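Local coordinates for ferric uptake regulation protein (Helicobacter pylori, PDB 2XIG) that probably acts as a global transcriptional repressor, using ferrous iron as cofactor to bind the operators of the genes it controls, at residues L80-S85 with H99-H104; C105-E110 with V140-C145. The protein carries 2 engineered substitutions. All coordinates share one frame; numbering follows the deposited sequence.

Contact 1 (L80-S85 with H99-H104); sequences LETSKS and HIICLH. With ZN (zinc ion), chain L; ZN (zinc ion), chain M.
The backbones from Leu80 to Lys84 and from His99 to His104 run in nearly the same direction, 17° apart, and draw closer from the Leu80–His99 end, with CA atoms 8.5 Å apart, to the Lys84–Leu103 end, at 6.3 Å. In this Fur-family fold the contact brings the two-stranded antiparallel sheet, whose strand 77-82 turns at 83-85, against strand 98-102 of the sheet of the probable dimerization region. Leu80 and His99 meet tip to tip: the forked leucine spreads over one face of the imidazole, its CD2 lying 3.9 Å from the ring centroid in a CH-pi contact, while CD1 sits above ND1. A branched aliphatic group suits this flat surface, and the ring's NE2 remains directed to a zinc ion that His42, Glu90 and His97 also bind. Further along, Thr82 CG2 meets Ile101 CD1 in a small apolar touch. Lys84, long and flexible, closes the narrow end by laying its CD against Cys102 O. Its ammonium reaches two carbonyls of the turn after the strand, weakly to His104 O and more firmly to Leu103 O, where NZ stands 2.9 Å from the oxygen and 57° out of the carbonyl plane.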
ATOM      1  N   LEU C  80     -11.844   6.028 -14.108  1.00 20.27           N
ATOM      2  CA  LEU C  80     -11.928   5.945 -12.651  1.00 13.86           C
ATOM      3  C   LEU C  80     -10.627   5.296 -12.205  1.00 22.75           C
ATOM      4  O   LEU C  80     -10.301   4.215 -12.675  1.00 22.05           O
ATOM      5  CB  LEU C  80     -13.105   5.053 -12.247  1.00 16.55           C
ATOM      6  CG  LEU C  80     -13.368   4.746 -10.766  1.00 25.04           C
ATOM      7  CD1 LEU C  80     -13.615   6.021  -9.969  1.00 30.86           C
ATOM      8  CD2 LEU C  80     -14.534   3.775 -10.611  1.00 27.99           C
ATOM      9  N   GLU C  81      -9.869   5.957 -11.337  1.00 23.26           N
ATOM     10  CA  GLU C  81      -8.617   5.371 -10.852  1.00 30.26           C
ATOM     11  C   GLU C  81      -8.697   5.046  -9.362  1.00 29.26           C
ATOM     12  O   GLU C  81      -9.082   5.897  -8.563  1.00 34.35           O
ATOM     13  CB  GLU C  81      -7.444   6.326 -11.091  1.00 34.74           C
ATOM     14  CG  GLU C  81      -7.468   7.030 -12.434  1.00 47.43           C
ATOM     15  CD  GLU C  81      -6.311   8.001 -12.608  1.00 59.53           C
ATOM     16  OE1 GLU C  81      -6.546   9.113 -13.132  1.00 64.15           O
ATOM     17  OE2 GLU C  81      -5.170   7.657 -12.220  1.00 62.24           O
ATOM     18  N   THR C  82      -8.352   3.815  -8.994  1.00 31.25           N
ATOM     19  CA  THR C  82      -8.037   3.500  -7.599  1.00 28.10           C
ATOM     20  C   THR C  82      -6.894   2.490  -7.545  1.00 36.88           C
ATOM     21  O   THR C  82      -6.665   1.747  -8.500  1.00 34.77           O
ATOM     22  CB  THR C  82      -9.247   2.951  -6.786  1.00 32.00           C
ATOM     23  OG1 THR C  82      -9.459   1.562  -7.080  1.00 30.81           O
ATOM     24  CG2 THR C  82     -10.524   3.755  -7.060  1.00 27.65           C
ATOM     25  N   SER C  83      -6.178   2.470  -6.428  1.00 41.36           N
ATOM     26  CA  SER C  83      -5.105   1.504  -6.263  1.00 46.21           C
ATOM     27  C   SER C  83      -5.668   0.090  -6.350  1.00 47.33           C
ATOM     28  O   SER C  83      -5.057  -0.792  -6.947  1.00 51.09           O
ATOM     29  CB  SER C  83      -4.366   1.722  -4.939  1.00 52.61           C
ATOM     30  OG  SER C  83      -5.252   1.723  -3.833  1.00 55.60           O
ATOM     31  N   LYS C  84      -6.850  -0.115  -5.777  1.00 49.19           N
ATOM     32  CA  LYS C  84      -7.430  -1.454  -5.703  1.00 52.54           C
ATOM     33  C   LYS C  84      -7.905  -1.984  -7.058  1.00 49.50           C
ATOM     34  O   LYS C  84      -7.662  -3.147  -7.396  1.00 42.97           O
ATOM     35  CB  LYS C  84      -8.568  -1.493  -4.678  1.00 56.14           C
ATOM     36  CG  LYS C  84      -8.951  -2.898  -4.246  1.00 58.90           C
ATOM     37  CD  LYS C  84     -10.016  -3.488  -5.149  1.00 59.99           C
ATOM     38  CE  LYS C  84      -9.733  -4.956  -5.442  1.00 62.81           C
ATOM     39  NZ  LYS C  84      -9.314  -5.721  -4.232  1.00 63.72           N
ATOM     40  N   SER C  85      -8.574  -1.128  -7.828  1.00 47.90           N
ATOM     41  CA  SER C  85      -9.145  -1.518  -9.112  1.00 45.93           C
ATOM     42  C   SER C  85      -8.270  -1.103 -10.294  1.00 42.90           C
ATOM     43  O   SER C  85      -8.526  -1.500 -11.427  1.00 44.19           O
ATOM     44  CB  SER C  85     -10.526  -0.880  -9.278  1.00 47.05           C
ATOM     45  OG  SER C  85     -10.419   0.533  -9.356  1.00 41.39           O
ATOM     46  N   HIS C  99     -18.797   7.191  -7.181  1.00 15.42           N
ATOM     47  CA  HIS C  99     -18.471   5.773  -7.164  1.00 16.35           C
ATOM     48  C   HIS C  99     -18.215   5.186  -5.796  1.00 17.79           C
ATOM     49  O   HIS C  99     -17.531   5.780  -4.967  1.00 16.65           O
ATOM     50  CB  HIS C  99     -17.247   5.501  -8.029  1.00 15.51           C
ATOM     51  CG  HIS C  99     -17.442   5.851  -9.465  1.00 18.97           C
ATOM     52  ND1 HIS C  99     -17.095   7.083  -9.980  1.00 20.71           N
ATOM     53  CD2 HIS C  99     -17.962   5.143 -10.496  1.00 15.36           C
ATOM     54  CE1 HIS C  99     -17.373   7.110 -11.269  1.00 19.44           C
ATOM     55  NE2 HIS C  99     -17.898   5.946 -11.606  1.00 18.21           N
ATOM     56  N   ILE C 100     -18.767   3.995  -5.598  1.00 14.88           N
ATOM     57  CA  ILE C 100     -18.443   3.146  -4.464  1.00 11.88           C
ATOM     58  C   ILE C 100     -17.569   2.008  -5.003  1.00 15.31           C
ATOM     59  O   ILE C 100     -17.865   1.437  -6.042  1.00 15.97           O
ATOM     60  CB  ILE C 100     -19.741   2.584  -3.848  1.00 15.48           C
ATOM     61  CG1 ILE C 100     -20.477   3.693  -3.095  1.00 23.09           C
ATOM     62  CG2 ILE C 100     -19.457   1.411  -2.923  1.00 19.83           C
ATOM     63  CD1 ILE C 100     -21.968   3.451  -2.925  1.00 23.83           C
ATOM     64  N   ILE C 101     -16.486   1.690  -4.305  1.00 15.16           N
ATOM     65  CA  ILE C 101     -15.560   0.652  -4.765  1.00 18.26           C
ATOM     66  C   ILE C 101     -15.261  -0.296  -3.617  1.00 16.26           C
ATOM     67  O   ILE C 101     -14.864   0.141  -2.542  1.00 14.75           O
ATOM     68  CB  ILE C 101     -14.218   1.255  -5.259  1.00 19.27           C
ATOM     69  CG1 ILE C 101     -14.453   2.330  -6.328  1.00 21.53           C
ATOM     70  CG2 ILE C 101     -13.278   0.158  -5.768  1.00 18.80           C
ATOM     71  CD1 ILE C 101     -14.436   3.734  -5.774  1.00 21.29           C
ATOM     72  N   CYS C 102     -15.460  -1.593  -3.839  1.00 17.19           N
ATOM     73  CA  CYS C 102     -15.204  -2.583  -2.810  1.00 17.49           C
ATOM     74  C   CYS C 102     -13.712  -2.894  -2.733  1.00 20.52           C
ATOM     75  O   CYS C 102     -13.100  -3.265  -3.727  1.00 22.49           O
ATOM     76  CB  CYS C 102     -15.979  -3.873  -3.075  1.00 17.18           C
ATOM     77  SG  CYS C 102     -15.636  -5.110  -1.812  1.00 19.43           S
ATOM     78  N   LEU C 103     -13.140  -2.738  -1.546  1.00 21.16           N
ATOM     79  CA  LEU C 103     -11.713  -2.973  -1.344  1.00 21.01           C
ATOM     80  C   LEU C 103     -11.320  -4.437  -1.467  1.00 26.50           C
ATOM     81  O   LEU C 103     -10.140  -4.754  -1.618  1.00 27.68           O
ATOM     82  CB  LEU C 103     -11.288  -2.467   0.029  1.00 20.80           C
ATOM     83  CG  LEU C 103     -11.304  -0.952   0.166  1.00 22.31           C
ATOM     84  CD1 LEU C 103     -11.432  -0.568   1.620  1.00 14.61           C
ATOM     85  CD2 LEU C 103     -10.054  -0.343  -0.466  1.00 24.08           C
ATOM     86  N   HIS C 104     -12.297  -5.332  -1.383  1.00 23.78           N
ATOM     87  CA  HIS C 104     -11.978  -6.757  -1.384  1.00 27.01           C
ATOM     88  C   HIS C 104     -12.099  -7.367  -2.778  1.00 30.44           C
ATOM     89  O   HIS C 104     -11.190  -8.062  -3.233  1.00 30.44           O
ATOM     90  CB  HIS C 104     -12.839  -7.521  -0.373  1.00 22.01           C
ATOM     91  CG  HIS C 104     -12.446  -8.961  -0.221  1.00 29.41           C
ATOM     92  ND1 HIS C 104     -11.196  -9.347   0.210  1.00 28.83           N
ATOM     93  CD2 HIS C 104     -13.137 -10.104  -0.444  1.00 34.59           C
ATOM     94  CE1 HIS C 104     -11.132 -10.668   0.245  1.00 33.74           C
ATOM     95  NE2 HIS C 104     -12.299 -11.151  -0.146  1.00 35.13           N
TER
HETATM   96 ZN    ZN L1151     -18.830   5.398 -13.412  1.00 21.04          ZN
HETATM   97 ZN    ZN M1152     -16.800  -6.981  -2.702  1.00 23.31          ZN

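Contact 2 (C105-E110 with V140-C145); sequences CGKIIE and VWCKEC. With ZN (zinc ion), chain M.
Cys105 and Lys107 face Cys142, Glu144 and Cys145 across a four-cysteine zinc site, built from two CxxC motifs in the probable dimerization region. Cys102, at the end of strand 98-102, supplies the fourth ligand. Cys105 SG binds the metal at 2.3 Å and Cys145 SG at 2.4 Å; their side chains approach from different segments, bringing Cys105 CB within 3.4 Å of Cys145 SG. Cys142 presents its sulfur beside that of Cys105, the two SG atoms 4.0 Å apart and held by the shared ion. Cysteine suits these places because a soft thiolate binds zinc strongly on a short side chain, and a sulfur so placed can also accept a backbone N-H, as those of Cys105 and Cys142 do. Cys142 is the N-cap of the short helix 143-146: its SG lies between its own N and carbonyl carbon (chi1 80°), where it accepts from Cys145 N, with an N-H...S angle of 158°. One metal ligand is thereby fixed by the backbone of another. Cys105 SG similarly accepts from Lys107 N, in a turn that Gly106 passes at positive phi, a conformation easy for a residue without a side chain. Lys107 and Glu144 then cross at about a right angle beside the metal. The lysine is extended to CD and bends at chi3 (-54°), turning CE to one side, while Glu144 folds back at chi2 and offers OE1 in a salt bridge. Opposite charges pair well at this surface, and the lysine's positive charge may also temper the negative charge of the sulfur cluster. The modelled separation in the bridge is unusually short, so its exact length is doubtful. The same ammonium also borders the zinc ligand, with Lys107 NZ 3.5 Å from Cys142 SG.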
ATOM      1  N   CYS C 105     -13.206  -7.087  -3.464  1.00 28.89           N
ATOM      2  CA  CYS C 105     -13.468  -7.712  -4.762  1.00 24.50           C
ATOM      3  C   CYS C 105     -13.348  -6.744  -5.940  1.00 26.04           C
ATOM      4  O   CYS C 105     -13.397  -7.158  -7.095  1.00 26.28           O
ATOM      5  CB  CYS C 105     -14.835  -8.397  -4.765  1.00 23.35           C
ATOM      6  SG  CYS C 105     -16.247  -7.249  -4.947  1.00 24.00           S
ATOM      7  N   GLY C 106     -13.195  -5.456  -5.651  1.00 25.38           N
ATOM      8  CA  GLY C 106     -12.966  -4.470  -6.694  1.00 25.55           C
ATOM      9  C   GLY C 106     -14.217  -4.013  -7.425  1.00 26.56           C
ATOM     10  O   GLY C 106     -14.149  -3.184  -8.335  1.00 27.69           O
ATOM     11  N   LYS C 107     -15.363  -4.556  -7.032  1.00 21.22           N
ATOM     12  CA  LYS C 107     -16.641  -4.178  -7.633  1.00 24.33           C
ATOM     13  C   LYS C 107     -16.891  -2.676  -7.522  1.00 22.69           C
ATOM     14  O   LYS C 107     -16.588  -2.068  -6.498  1.00 18.55           O
ATOM     15  CB  LYS C 107     -17.764  -4.942  -6.931  1.00 26.28           C
ATOM     16  CG  LYS C 107     -19.166  -4.475  -7.229  1.00 30.96           C
ATOM     17  CD  LYS C 107     -20.155  -5.149  -6.292  1.00 33.13           C
ATOM     18  CE  LYS C 107     -19.998  -6.655  -6.358  1.00 39.34           C
ATOM     19  NZ  LYS C 107     -20.872  -7.347  -5.385  1.00 39.28           N
ATOM     20  N   ILE C 108     -17.466  -2.086  -8.572  1.00 22.48           N
ATOM     21  CA  ILE C 108     -17.781  -0.661  -8.570  1.00 20.57           C
ATOM     22  C   ILE C 108     -19.284  -0.471  -8.613  1.00 21.26           C
ATOM     23  O   ILE C 108     -19.975  -1.084  -9.427  1.00 21.22           O
ATOM     24  CB  ILE C 108     -17.123   0.081  -9.758  1.00 23.41           C
ATOM     25  CG1 ILE C 108     -15.598   0.046  -9.632  1.00 25.16           C
ATOM     26  CG2 ILE C 108     -17.627   1.530  -9.841  1.00 21.75           C
ATOM     27  CD1 ILE C 108     -14.876   0.240 -10.949  1.00 31.65           C
ATOM     28  N   ILE C 109     -19.788   0.358  -7.708  1.00 20.61           N
ATOM     29  CA  ILE C 109     -21.207   0.666  -7.650  1.00 22.02           C
ATOM     30  C   ILE C 109     -21.377   2.160  -7.916  1.00 22.23           C
ATOM     31  O   ILE C 109     -20.706   2.981  -7.296  1.00 21.57           O
ATOM     32  CB  ILE C 109     -21.802   0.302  -6.274  1.00 22.81           C
ATOM     33  CG1 ILE C 109     -21.779  -1.215  -6.066  1.00 25.05           C
ATOM     34  CG2 ILE C 109     -23.222   0.834  -6.131  1.00 27.54           C
ATOM     35  CD1 ILE C 109     -22.138  -1.639  -4.657  1.00 20.05           C
ATOM     36  N   GLU C 110     -22.252   2.508  -8.855  1.00 19.53           N
ATOM     37  CA  GLU C 110     -22.496   3.912  -9.181  1.00 14.84           C
ATOM     38  C   GLU C 110     -23.589   4.477  -8.283  1.00 21.64           C
ATOM     39  O   GLU C 110     -24.516   3.767  -7.917  1.00 21.00           O
ATOM     40  CB  GLU C 110     -22.949   4.043 -10.637  1.00 20.48           C
ATOM     41  CG  GLU C 110     -21.999   3.447 -11.666  1.00 21.63           C
ATOM     42  CD  GLU C 110     -22.572   3.511 -13.081  1.00 27.13           C
ATOM     43  OE1 GLU C 110     -23.704   4.009 -13.244  1.00 25.53           O
ATOM     44  OE2 GLU C 110     -21.896   3.065 -14.027  1.00 31.53           O
ATOM     45  N   VAL C 140     -15.360   0.498   0.313  1.00 15.40           N
ATOM     46  CA  VAL C 140     -16.216  -0.282   1.189  1.00 14.41           C
ATOM     47  C   VAL C 140     -15.829  -1.755   1.179  1.00 11.61           C
ATOM     48  O   VAL C 140     -14.996  -2.175   0.389  1.00 15.53           O
ATOM     49  CB  VAL C 140     -17.683  -0.201   0.712  1.00 16.48           C
ATOM     50  CG1 VAL C 140     -18.154   1.251   0.676  1.00  9.45           C
ATOM     51  CG2 VAL C 140     -17.821  -0.835  -0.666  1.00 15.71           C
ATOM     52  N   TRP C 141     -16.446  -2.518   2.073  1.00 16.38           N
ATOM     53  CA  TRP C 141     -16.622  -3.954   1.880  1.00 18.74           C
ATOM     54  C   TRP C 141     -18.060  -4.139   1.428  1.00 20.47           C
ATOM     55  O   TRP C 141     -18.994  -3.780   2.153  1.00 19.85           O
ATOM     56  CB  TRP C 141     -16.404  -4.731   3.180  1.00 21.05           C
ATOM     57  CG  TRP C 141     -15.103  -4.478   3.846  1.00 19.96           C
ATOM     58  CD1 TRP C 141     -13.984  -3.944   3.278  1.00 18.37           C
ATOM     59  CD2 TRP C 141     -14.768  -4.763   5.211  1.00 22.22           C
ATOM     60  NE1 TRP C 141     -12.973  -3.870   4.209  1.00 18.69           N
ATOM     61  CE2 TRP C 141     -13.428  -4.369   5.404  1.00 23.20           C
ATOM     62  CE3 TRP C 141     -15.470  -5.315   6.292  1.00 23.64           C
ATOM     63  CZ2 TRP C 141     -12.770  -4.507   6.632  1.00 20.22           C
ATOM     64  CZ3 TRP C 141     -14.818  -5.447   7.517  1.00 25.10           C
ATOM     65  CH2 TRP C 141     -13.479  -5.046   7.673  1.00 21.57           C
ATOM     66  N   CYS C 142     -18.246  -4.682   0.231  1.00 14.96           N
ATOM     67  CA  CYS C 142     -19.575  -4.742  -0.352  1.00 23.13           C
ATOM     68  C   CYS C 142     -20.391  -5.841   0.317  1.00 26.09           C
ATOM     69  O   CYS C 142     -19.859  -6.657   1.077  1.00 20.83           O
ATOM     70  CB  CYS C 142     -19.496  -4.964  -1.866  1.00 24.79           C
ATOM     71  SG  CYS C 142     -19.205  -6.685  -2.369  1.00 23.53           S
ATOM     72  N   LYS C 143     -21.685  -5.842   0.036  1.00 21.86           N
ATOM     73  CA  LYS C 143     -22.597  -6.837   0.581  1.00 26.28           C
ATOM     74  C   LYS C 143     -22.102  -8.257   0.313  1.00 25.35           C
ATOM     75  O   LYS C 143     -22.097  -9.094   1.210  1.00 28.82           O
ATOM     76  CB  LYS C 143     -23.986  -6.651  -0.030  1.00 27.78           C
ATOM     77  CG  LYS C 143     -25.034  -7.593   0.519  1.00 35.83           C
ATOM     78  CD  LYS C 143     -26.379  -7.349  -0.146  1.00 44.38           C
ATOM     79  CE  LYS C 143     -27.457  -8.253   0.436  1.00 50.68           C
ATOM     80  NZ  LYS C 143     -27.137  -9.696   0.245  1.00 54.26           N
ATOM     81  N   GLU C 144     -21.689  -8.524  -0.923  1.00 23.23           N
ATOM     82  CA  GLU C 144     -21.346  -9.890  -1.322  1.00 22.47           C
ATOM     83  C   GLU C 144     -20.094 -10.419  -0.609  1.00 27.33           C
ATOM     84  O   GLU C 144     -20.036 -11.591  -0.241  1.00 27.67           O
ATOM     85  CB  GLU C 144     -21.185  -9.991  -2.843  1.00 24.98           C
ATOM     86  CG  GLU C 144     -22.515  -9.972  -3.624  1.00 26.99           C
ATOM     87  CD  GLU C 144     -23.236  -8.633  -3.547  1.00 32.97           C
ATOM     88  OE1 GLU C 144     -22.561  -7.580  -3.550  1.00 32.10           O
ATOM     89  OE2 GLU C 144     -24.484  -8.629  -3.492  1.00 33.48           O
ATOM     90  N   CYS C 145     -19.104  -9.551  -0.408  1.00 21.12           N
ATOM     91  CA  CYS C 145     -17.873  -9.945   0.287  1.00 26.08           C
ATOM     92  C   CYS C 145     -18.058 -10.102   1.794  1.00 23.85           C
ATOM     93  O   CYS C 145     -17.324 -10.854   2.440  1.00 31.60           O
ATOM     94  CB  CYS C 145     -16.737  -8.954  -0.002  1.00 13.87           C
ATOM     95  SG  CYS C 145     -16.138  -9.033  -1.683  1.00 24.80           S
TER
HETATM   96 ZN    ZN M1152     -16.800  -6.981  -2.702  1.00 23.31          ZN

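The two contacts lie side by side, centres 9 Å apart, in series: contact 1 closes at His104 just before contact 2 opens at Cys105. Both reach the mixed sheet, contact 1 through strand 98-102, which runs between strands 108-111 and 130-141; Ile100 O with Ile109 N, at 2.8 Å, is a probable hydrogen bond linking them. They share the four-cysteine zinc, contact 1 giving one ligand and contact 2 three. Contact 1 joins the probable DNA-binding part (80-85) to the probable dimerization part; contact 2, wholly within the latter, ties the end of strand 130-141 and helix 143-146 to the start of strand 108-111. Both touch the second subunit, a strand of which pairs antiparallel with Val140 and Trp141, so that the sheet runs on across the interface.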